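Local structure of alpha-1,3-glucanase (Paenibacillus glycanilyticus, 6K0P) at residues G463-Y468 and F490-Q495; P411-S416 and A437-T442. The protein probably hydrolyses the alpha-1,3-glucosidic linkages of alpha-1,3-glucan as a family 87 glycoside hydrolase, and its catalytic domain binds nigerose. The protein carries 1 engineered substitution. One frame throughout, in Å; residues are numbered along the deposited sequence.

Contact 1: residues G463-Y468 and F490-Q495; sequences GAIWIY and FGLMFQ. With GLC (alpha-D-glucopyranose), chain C.
Gln-495 and Trp-466 meet beside a bound glucose. The amide uses both its ends: NE2 of Gln-495 donates to O6 of the sugar at 3.1 Å, and OE1 of Gln-495 accepts from NE1 of Trp-466 at 3.0 Å. The indole bond is bent (140° at the hydrogen), its donor above the carbonyl plane. Because the indole N-H can only donate, it probably keeps OE1 on its own side and so turns NE2 to the sugar, a role that suits an amide. CG of Gln-495 is anti to the backbone N (179°), and the extended chain beyond it runs obliquely past Tyr-468. Gln-460 and Glu-529 also bind this glucose.

CZ2 of Trp-466 lies over one face of the Tyr-468 ring, toward its rim, and CE of Met-493 packs 3.7 Å from NE1 of Trp-466. An alanine in place of Trp-466 would probably leave OE1 of Gln-495 without this donor, free the amide to turn away from O6, and open a gap between Tyr-468 and Met-493. Gly-463 N makes a weak bond to SD of Met-493.

On the face of the sheet opposite Trp-466 and Met-493, CD1 of Ile-467 sits over the Phe-494 ring in a CH-pi contact, 3.8 Å from its centroid, and Ile-465 lies beside Leu-492. The axes of strands 465-468 and 492-495 approach to 4.8 Å, their directions 14° apart, and Ile-467 N bonds to Met-493 O at 2.8 Å. Such in-register stacking of parallel strands from successive coils is characteristic of the parallel beta-helix, as in pectin-lyase-like folds.

Contact 2: residues P411-S416 and A437-T442; sequences PGITIS and ATLDRT
Gly-412 N lies 3.7 Å from OG1 of Thr-442, yet no hydrogen bond crosses this contact; Gly-412 is backbone-bonded to Phe-389 instead. The threonine holds OG1 between its own backbone N and carbonyl carbon (65°), while its methyl CG2 packs 3.9 Å from CA of Gly-412. Glycine suits this place because a CB there would come about 3.0 Å from OG1 of Thr-442 and 3.1 Å from CD2 of Leu-439, both too tight. Threonine, short and branched, packs against the bare backbone.

The other half of the contact is apolar. Ile-413 and Leu-439 cross at about a right angle, with CD1 of Leu-439 reaching both CG1 of Ile-413, at 4.0 Å, and CD1 of Ile-413. The second leucine methyl, CD2, lies 4.3 Å from CA of Gly-412. Leu-439 also touches Ile-465; in this buried, apolar setting branched aliphatic side chains bring carbon, and no polar group needing a partner.

Arg-441 takes a positive phi (57°) where strand 437-440 ends, and Thr-442 just beyond it sets its CB toward segment 411-416, 3.5 Å from Gly-412 N. Thr-438, Asp-440 and Arg-441 bond elsewhere, Arg-441 in a salt bridge to Asp-406. Strand 409-416 stacks on 389-392 and 465-469, strand 437-446 on 397-407 and 475-485, so the contact packs two different stacks of strands together in the pectin-lyase-like domain. With no hydrogen bond between them, and several of their polar groups paired with other neighbours, the two segments meet through van der Waals packing.

How the contacts relate
Both contacts are buried, and they lie 8 Å apart between centres; contact 2 sits nearer the middle of the chain, its centre about 12 Å from the chain's centre against about 19 Å for contact 1. Strands 409-416 and 465-469 are neighbours, so contact 1 carries on the stacking of strands to which 411-416 belongs, with probable hydrogen bonds from Ile-415 N to Trp-466 O and from Tyr-468 N to Ile-415 O. Their chemistry differs accordingly. Contact 1 follows a backbone ladder to a sugar site and buries 590 Å², whereas contact 2 buries 189 Å² through packing, without a hydrogen bond between its segments.

Contact 1: residues G463-Y468 and F490-Q495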
ATOM      1  N   GLY A 463     -12.291 -10.037  -7.680  1.00 10.58           N
ATOM      2  CA  GLY A 463     -13.074  -9.756  -6.500  1.00 11.43           C
ATOM      3  C   GLY A 463     -12.239  -9.126  -5.402  1.00  9.96           C
ATOM      4  O   GLY A 463     -11.019  -8.990  -5.503  1.00 11.32           O
ATOM      5  N   ALA A 464     -12.932  -8.746  -4.323  1.00 10.49           N
ATOM      6  CA  ALA A 464     -12.254  -8.152  -3.172  1.00 10.09           C
ATOM      7  C   ALA A 464     -11.254  -9.118  -2.557  1.00  9.24           C
ATOM      8  O   ALA A 464     -10.168  -8.708  -2.118  1.00 10.64           O
ATOM      9  CB  ALA A 464     -13.275  -7.714  -2.122  1.00 12.85           C
ATOM     10  N   ILE A 465     -11.609 -10.403  -2.488  1.00 10.15           N
ATOM     11  CA  ILE A 465     -10.692 -11.459  -2.077  1.00 11.31           C
ATOM     12  C   ILE A 465     -10.682 -12.505  -3.174  1.00 11.27           C
ATOM     13  O   ILE A 465     -11.746 -12.995  -3.586  1.00 11.68           O
ATOM     14  CB  ILE A 465     -11.082 -12.098  -0.729  1.00  9.75           C
ATOM     15  CG1 ILE A 465     -11.186 -11.026   0.359  1.00 11.19           C
ATOM     16  CG2 ILE A 465     -10.055 -13.184  -0.334  1.00 11.49           C
ATOM     17  CD1 ILE A 465     -11.522 -11.574   1.750  1.00 11.49           C
ATOM     18  N   TRP A 466      -9.490 -12.832  -3.657  1.00  9.97           N
ATOM     19  CA  TRP A 466      -9.285 -13.839  -4.686  1.00 10.25           C
ATOM     20  C   TRP A 466      -8.593 -15.028  -4.044  1.00 11.26           C
ATOM     21  O   TRP A 466      -7.482 -14.895  -3.516  1.00 11.06           O
ATOM     22  CB  TRP A 466      -8.422 -13.254  -5.803  1.00 10.93           C
ATOM     23  CG  TRP A 466      -8.168 -14.126  -7.004  1.00 12.92           C
ATOM     24  CD1 TRP A 466      -8.996 -15.075  -7.547  1.00 12.34           C
ATOM     25  CD2 TRP A 466      -7.005 -14.091  -7.832  1.00 10.38           C
ATOM     26  NE1 TRP A 466      -8.406 -15.632  -8.655  1.00 11.53           N
ATOM     27  CE2 TRP A 466      -7.183 -15.042  -8.855  1.00 10.15           C
ATOM     28  CE3 TRP A 466      -5.822 -13.342  -7.803  1.00 10.94           C
ATOM     29  CZ2 TRP A 466      -6.219 -15.265  -9.843  1.00 12.70           C
ATOM     30  CZ3 TRP A 466      -4.866 -13.560  -8.780  1.00 12.01           C
ATOM     31  CH2 TRP A 466      -5.067 -14.516  -9.783  1.00 11.40           C
ATOM     32  N   ILE A 467      -9.261 -16.178  -4.072  1.00 12.24           N
ATOM     33  CA  ILE A 467      -8.709 -17.435  -3.584  1.00 11.39           C
ATOM     34  C   ILE A 467      -8.363 -18.245  -4.825  1.00 10.06           C
ATOM     35  O   ILE A 467      -9.261 -18.769  -5.499  1.00 11.06           O
ATOM     36  CB  ILE A 467      -9.696 -18.186  -2.685  1.00 10.47           C
ATOM     37  CG1 ILE A 467     -10.196 -17.297  -1.529  1.00 11.69           C
ATOM     38  CG2 ILE A 467      -9.026 -19.450  -2.138  1.00 12.25           C
ATOM     39  CD1 ILE A 467     -11.485 -16.504  -1.835  1.00 12.14           C
ATOM     40  N   TYR A 468      -7.071 -18.331  -5.146  1.00 10.33           N
ATOM     41  CA  TYR A 468      -6.603 -18.880  -6.417  1.00 12.40           C
ATOM     42  C   TYR A 468      -5.746 -20.105  -6.144  1.00 11.28           C
ATOM     43  O   TYR A 468      -4.628 -19.987  -5.626  1.00 11.45           O
ATOM     44  CB  TYR A 468      -5.784 -17.837  -7.178  1.00 11.25           C
ATOM     45  CG  TYR A 468      -5.277 -18.259  -8.543  1.00 11.47           C
ATOM     46  CD1 TYR A 468      -6.113 -18.875  -9.463  1.00 11.91           C
ATOM     47  CD2 TYR A 468      -3.967 -17.992  -8.927  1.00 14.75           C
ATOM     48  CE1 TYR A 468      -5.656 -19.236 -10.731  1.00 14.74           C
ATOM     49  CE2 TYR A 468      -3.498 -18.341 -10.185  1.00 15.98           C
ATOM     50  CZ  TYR A 468      -4.351 -18.970 -11.083  1.00 14.24           C
ATOM     51  OH  TYR A 468      -3.900 -19.327 -12.338  1.00 15.62           O
ATOM     52  N   PHE A 490     -17.020  -8.317  -7.171  1.00 12.49           N
ATOM     53  CA  PHE A 490     -17.431  -9.464  -6.363  1.00 12.35           C
ATOM     54  C   PHE A 490     -16.834  -9.360  -4.968  1.00 13.31           C
ATOM     55  O   PHE A 490     -15.796  -8.737  -4.769  1.00 12.49           O
ATOM     56  CB  PHE A 490     -16.982 -10.830  -6.948  1.00 11.84           C
ATOM     57  CG  PHE A 490     -16.851 -10.855  -8.450  1.00 11.12           C
ATOM     58  CD1 PHE A 490     -17.977 -10.904  -9.263  1.00 12.01           C
ATOM     59  CD2 PHE A 490     -15.597 -10.861  -9.046  1.00 12.72           C
ATOM     60  CE1 PHE A 490     -17.849 -10.931 -10.647  1.00 11.65           C
ATOM     61  CE2 PHE A 490     -15.462 -10.892 -10.432  1.00 11.67           C
ATOM     62  CZ  PHE A 490     -16.593 -10.932 -11.233  1.00 12.31           C
ATOM     63  N   GLY A 491     -17.473 -10.028  -4.007  1.00 11.53           N
ATOM     64  CA  GLY A 491     -16.906 -10.132  -2.677  1.00 11.18           C
ATOM     65  C   GLY A 491     -15.797 -11.162  -2.615  1.00 11.35           C
ATOM     66  O   GLY A 491     -14.636 -10.830  -2.341  1.00 12.60           O
ATOM     67  N   LEU A 492     -16.136 -12.423  -2.880  1.00 12.11           N
ATOM     68  CA  LEU A 492     -15.191 -13.532  -2.811  1.00 11.78           C
ATOM     69  C   LEU A 492     -15.155 -14.221  -4.166  1.00 11.22           C
ATOM     70  O   LEU A 492     -16.207 -14.509  -4.744  1.00 14.52           O
ATOM     71  CB  LEU A 492     -15.632 -14.537  -1.737  1.00 12.02           C
ATOM     72  CG  LEU A 492     -15.924 -13.944  -0.360  1.00 11.37           C
ATOM     73  CD1 LEU A 492     -16.568 -14.972   0.584  1.00 13.43           C
ATOM     74  CD2 LEU A 492     -14.631 -13.391   0.238  1.00 12.42           C
ATOM     75  N   MET A 493     -13.954 -14.485  -4.672  1.00 10.52           N
ATOM     76  CA  MET A 493     -13.782 -15.061  -5.998  1.00  9.84           C
ATOM     77  C   MET A 493     -12.859 -16.269  -5.874  1.00 11.73           C
ATOM     78  O   MET A 493     -11.682 -16.124  -5.525  1.00 12.83           O
ATOM     79  CB  MET A 493     -13.200 -14.013  -6.946  1.00 13.15           C
ATOM     80  CG  MET A 493     -12.882 -14.520  -8.339  1.00  9.78           C
ATOM     81  SD  MET A 493     -12.464 -13.117  -9.395  1.00 13.79           S
ATOM     82  CE  MET A 493     -11.150 -13.799 -10.407  1.00 12.91           C
ATOM     83  N   PHE A 494     -13.392 -17.461  -6.151  1.00 11.42           N
ATOM     84  CA  PHE A 494     -12.643 -18.708  -6.043  1.00 10.97           C
ATOM     85  C   PHE A 494     -12.321 -19.219  -7.442  1.00 11.10           C
ATOM     86  O   PHE A 494     -13.186 -19.204  -8.324  1.00 12.78           O
ATOM     87  CB  PHE A 494     -13.481 -19.777  -5.330  1.00 11.80           C
ATOM     88  CG  PHE A 494     -13.805 -19.454  -3.897  1.00 10.71           C
ATOM     89  CD1 PHE A 494     -14.877 -18.629  -3.578  1.00 10.26           C
ATOM     90  CD2 PHE A 494     -13.052 -19.998  -2.861  1.00 11.87           C
ATOM     91  CE1 PHE A 494     -15.186 -18.335  -2.251  1.00 10.49           C
ATOM     92  CE2 PHE A 494     -13.351 -19.710  -1.542  1.00 11.02           C
ATOM     93  CZ  PHE A 494     -14.422 -18.884  -1.234  1.00 11.03           C
ATOM     94  N   GLN A 495     -11.091 -19.695  -7.643  1.00 11.01           N
ATOM     95  CA  GLN A 495     -10.655 -20.100  -8.976  1.00 11.15           C
ATOM     96  C   GLN A 495      -9.562 -21.155  -8.878  1.00 10.84           C
ATOM     97  O   GLN A 495      -8.686 -21.059  -8.015  1.00 11.22           O
ATOM     98  CB  GLN A 495     -10.115 -18.880  -9.743  1.00 11.25           C
ATOM     99  CG  GLN A 495      -9.590 -19.163 -11.159  1.00 10.65           C
ATOM    100  CD  GLN A 495      -8.981 -17.923 -11.814  1.00 12.60           C
ATOM    101  OE1 GLN A 495      -9.132 -16.807 -11.308  1.00 12.34           O
ATOM    102  NE2 GLN A 495      -8.288 -18.115 -12.933  1.00 13.24           N
TER
HETATM  103  C1  GLC C   1      -3.452 -15.445 -16.969  1.00 19.91           C
HETATM  104  C2  GLC C   1      -2.033 -15.101 -16.634  1.00 18.84           C
HETATM  105  C3  GLC C   1      -1.541 -15.747 -15.365  1.00 16.28           C
HETATM  106  C4  GLC C   1      -2.542 -15.465 -14.278  1.00 15.94           C
HETATM  107  C5  GLC C   1      -3.862 -16.061 -14.717  1.00 12.61           C
HETATM  108  C6  GLC C   1      -4.920 -15.788 -13.686  1.00 13.47           C
HETATM  109  O1  GLC C   1      -3.452 -16.669 -17.402  1.00 26.83           O
HETATM  110  O2  GLC C   1      -1.174 -15.416 -17.715  1.00 21.56           O
HETATM  111  O3  GLC C   1      -0.439 -14.966 -14.977  1.00 17.91           O
HETATM  112  O4  GLC C   1      -2.143 -16.039 -13.035  1.00 16.05           O
HETATM  113  O5  GLC C   1      -4.299 -15.434 -15.880  1.00 14.01           O
HETATM  114  O6  GLC C   1      -6.209 -16.164 -14.079  1.00 14.20           O

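Contact 2: residues P411-S416 and A437-T442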
ATOM      1  N   PRO A 411      -7.333  -7.578  -6.429  1.00  9.78           N
ATOM      2  CA  PRO A 411      -8.099  -7.731  -5.187  1.00 11.73           C
ATOM      3  C   PRO A 411      -7.599  -6.862  -4.046  1.00 10.72           C
ATOM      4  O   PRO A 411      -6.462  -6.374  -4.031  1.00 10.59           O
ATOM      5  CB  PRO A 411      -7.869  -9.205  -4.823  1.00 11.13           C
ATOM      6  CG  PRO A 411      -7.641  -9.869  -6.119  1.00 11.07           C
ATOM      7  CD  PRO A 411      -6.855  -8.881  -6.922  1.00 10.28           C
ATOM      8  N   GLY A 412      -8.477  -6.705  -3.052  1.00 10.84           N
ATOM      9  CA  GLY A 412      -8.017  -6.271  -1.746  1.00 10.01           C
ATOM     10  C   GLY A 412      -7.050  -7.263  -1.124  1.00 10.96           C
ATOM     11  O   GLY A 412      -6.025  -6.869  -0.560  1.00 10.11           O
ATOM     12  N   ILE A 413      -7.372  -8.561  -1.199  1.00  9.79           N
ATOM     13  CA  ILE A 413      -6.534  -9.632  -0.663  1.00  9.67           C
ATOM     14  C   ILE A 413      -6.408 -10.725  -1.716  1.00  9.81           C
ATOM     15  O   ILE A 413      -7.421 -11.286  -2.154  1.00 10.96           O
ATOM     16  CB  ILE A 413      -7.086 -10.225   0.646  1.00  9.95           C
ATOM     17  CG1 ILE A 413      -7.344  -9.119   1.677  1.00 10.47           C
ATOM     18  CG2 ILE A 413      -6.108 -11.266   1.194  1.00 11.89           C
ATOM     19  CD1 ILE A 413      -7.924  -9.646   2.978  1.00 10.85           C
ATOM     20  N   THR A 414      -5.172 -11.025  -2.117  1.00 10.31           N
ATOM     21  CA  THR A 414      -4.868 -12.163  -2.975  1.00 10.33           C
ATOM     22  C   THR A 414      -4.359 -13.299  -2.104  1.00 10.43           C
ATOM     23  O   THR A 414      -3.435 -13.102  -1.304  1.00 10.99           O
ATOM     24  CB  THR A 414      -3.790 -11.786  -3.993  1.00 12.17           C
ATOM     25  OG1 THR A 414      -4.331 -10.856  -4.932  1.00 11.50           O
ATOM     26  CG2 THR A 414      -3.286 -13.025  -4.753  1.00 13.44           C
ATOM     27  N   ILE A 415      -4.962 -14.479  -2.252  1.00 10.45           N
ATOM     28  CA  ILE A 415      -4.538 -15.697  -1.564  1.00 11.34           C
ATOM     29  C   ILE A 415      -4.286 -16.706  -2.673  1.00 11.35           C
ATOM     30  O   ILE A 415      -5.240 -17.192  -3.291  1.00 11.40           O
ATOM     31  CB  ILE A 415      -5.624 -16.191  -0.591  1.00 10.32           C
ATOM     32  CG1 ILE A 415      -5.947 -15.099   0.436  1.00 12.06           C
ATOM     33  CG2 ILE A 415      -5.181 -17.468   0.136  1.00 11.77           C
ATOM     34  CD1 ILE A 415      -7.165 -15.396   1.322  1.00 13.54           C
ATOM     35  N   SER A 416      -3.016 -17.004  -2.951  1.00 10.72           N
ATOM     36  CA  SER A 416      -2.655 -17.680  -4.196  1.00  9.95           C
ATOM     37  C   SER A 416      -1.625 -18.773  -3.973  1.00 12.25           C
ATOM     38  O   SER A 416      -0.615 -18.550  -3.299  1.00 11.89           O
ATOM     39  CB  SER A 416      -2.077 -16.674  -5.201  1.00 12.43           C
ATOM     40  OG  SER A 416      -1.523 -17.353  -6.321  1.00 13.23           O
ATOM     41  N   ALA A 437     -10.996  -7.684   8.794  1.00 12.31           N
ATOM     42  CA  ALA A 437     -10.568  -6.883   7.660  1.00 12.91           C
ATOM     43  C   ALA A 437     -11.753  -6.109   7.114  1.00 13.44           C
ATOM     44  O   ALA A 437     -12.870  -6.626   7.062  1.00 15.83           O
ATOM     45  CB  ALA A 437      -9.969  -7.767   6.555  1.00 13.09           C
ATOM     46  N   THR A 438     -11.511  -4.865   6.725  1.00 12.21           N
ATOM     47  CA  THR A 438     -12.491  -4.088   5.979  1.00 11.03           C
ATOM     48  C   THR A 438     -11.873  -3.758   4.637  1.00 11.81           C
ATOM     49  O   THR A 438     -10.740  -3.270   4.585  1.00 10.68           O
ATOM     50  CB  THR A 438     -12.879  -2.811   6.728  1.00 12.88           C
ATOM     51  OG1 THR A 438     -13.434  -3.180   8.000  1.00 17.75           O
ATOM     52  CG2 THR A 438     -13.910  -2.014   5.933  1.00 13.33           C
ATOM     53  N   LEU A 439     -12.594  -4.063   3.557  1.00 10.42           N
ATOM     54  CA  LEU A 439     -12.101  -3.857   2.197  1.00 10.19           C
ATOM     55  C   LEU A 439     -13.133  -3.013   1.463  1.00 11.15           C
ATOM     56  O   LEU A 439     -14.253  -3.477   1.211  1.00 11.49           O
ATOM     57  CB  LEU A 439     -11.882  -5.186   1.473  1.00 10.63           C
ATOM     58  CG  LEU A 439     -10.918  -6.160   2.154  1.00 11.40           C
ATOM     59  CD1 LEU A 439     -10.948  -7.507   1.443  1.00 11.49           C
ATOM     60  CD2 LEU A 439      -9.494  -5.612   2.191  1.00 11.97           C
ATOM     61  N   ASP A 440     -12.760  -1.777   1.121  1.00 10.64           N
ATOM     62  CA  ASP A 440     -13.674  -0.820   0.504  1.00 12.26           C
ATOM     63  C   ASP A 440     -13.268  -0.602  -0.943  1.00  9.74           C
ATOM     64  O   ASP A 440     -12.137  -0.191  -1.221  1.00 11.41           O
ATOM     65  CB  ASP A 440     -13.628   0.525   1.230  1.00 12.10           C
ATOM     66  CG  ASP A 440     -14.247   0.477   2.610  1.00 13.53           C
ATOM     67  OD1 ASP A 440     -14.911  -0.533   2.927  1.00 14.63           O
ATOM     68  OD2 ASP A 440     -14.071   1.459   3.372  1.00 13.46           O
ATOM     69  N   ARG A 441     -14.186  -0.871  -1.866  1.00 10.53           N
ATOM     70  CA  ARG A 441     -13.954  -0.563  -3.276  1.00 11.37           C
ATOM     71  C   ARG A 441     -12.684  -1.241  -3.797  1.00 10.76           C
ATOM     72  O   ARG A 441     -11.830  -0.610  -4.435  1.00 11.01           O
ATOM     73  CB  ARG A 441     -13.937   0.952  -3.531  1.00 11.74           C
ATOM     74  CG  ARG A 441     -15.238   1.671  -3.132  1.00 10.80           C
ATOM     75  CD  ARG A 441     -15.111   3.214  -3.162  1.00 12.38           C
ATOM     76  NE  ARG A 441     -13.978   3.645  -2.348  1.00 11.21           N
ATOM     77  CZ  ARG A 441     -14.019   3.831  -1.032  1.00 11.26           C
ATOM     78  NH1 ARG A 441     -15.154   3.663  -0.358  1.00 13.92           N
ATOM     79  NH2 ARG A 441     -12.916   4.178  -0.380  1.00 11.57           N
ATOM     80  N   THR A 442     -12.561  -2.541  -3.524  1.00 10.77           N
ATOM     81  CA  THR A 442     -11.423  -3.334  -3.977  1.00  9.74           C
ATOM     82  C   THR A 442     -11.815  -4.293  -5.104  1.00  9.78           C
ATOM     83  O   THR A 442     -12.997  -4.571  -5.343  1.00 11.08           O
ATOM     84  CB  THR A 442     -10.745  -4.087  -2.823  1.00  9.40           C
ATOM     85  OG1 THR A 442     -11.652  -5.059  -2.284  1.00 11.92           O
ATOM     86  CG2 THR A 442     -10.322  -3.107  -1.728  1.00 10.66           C
TER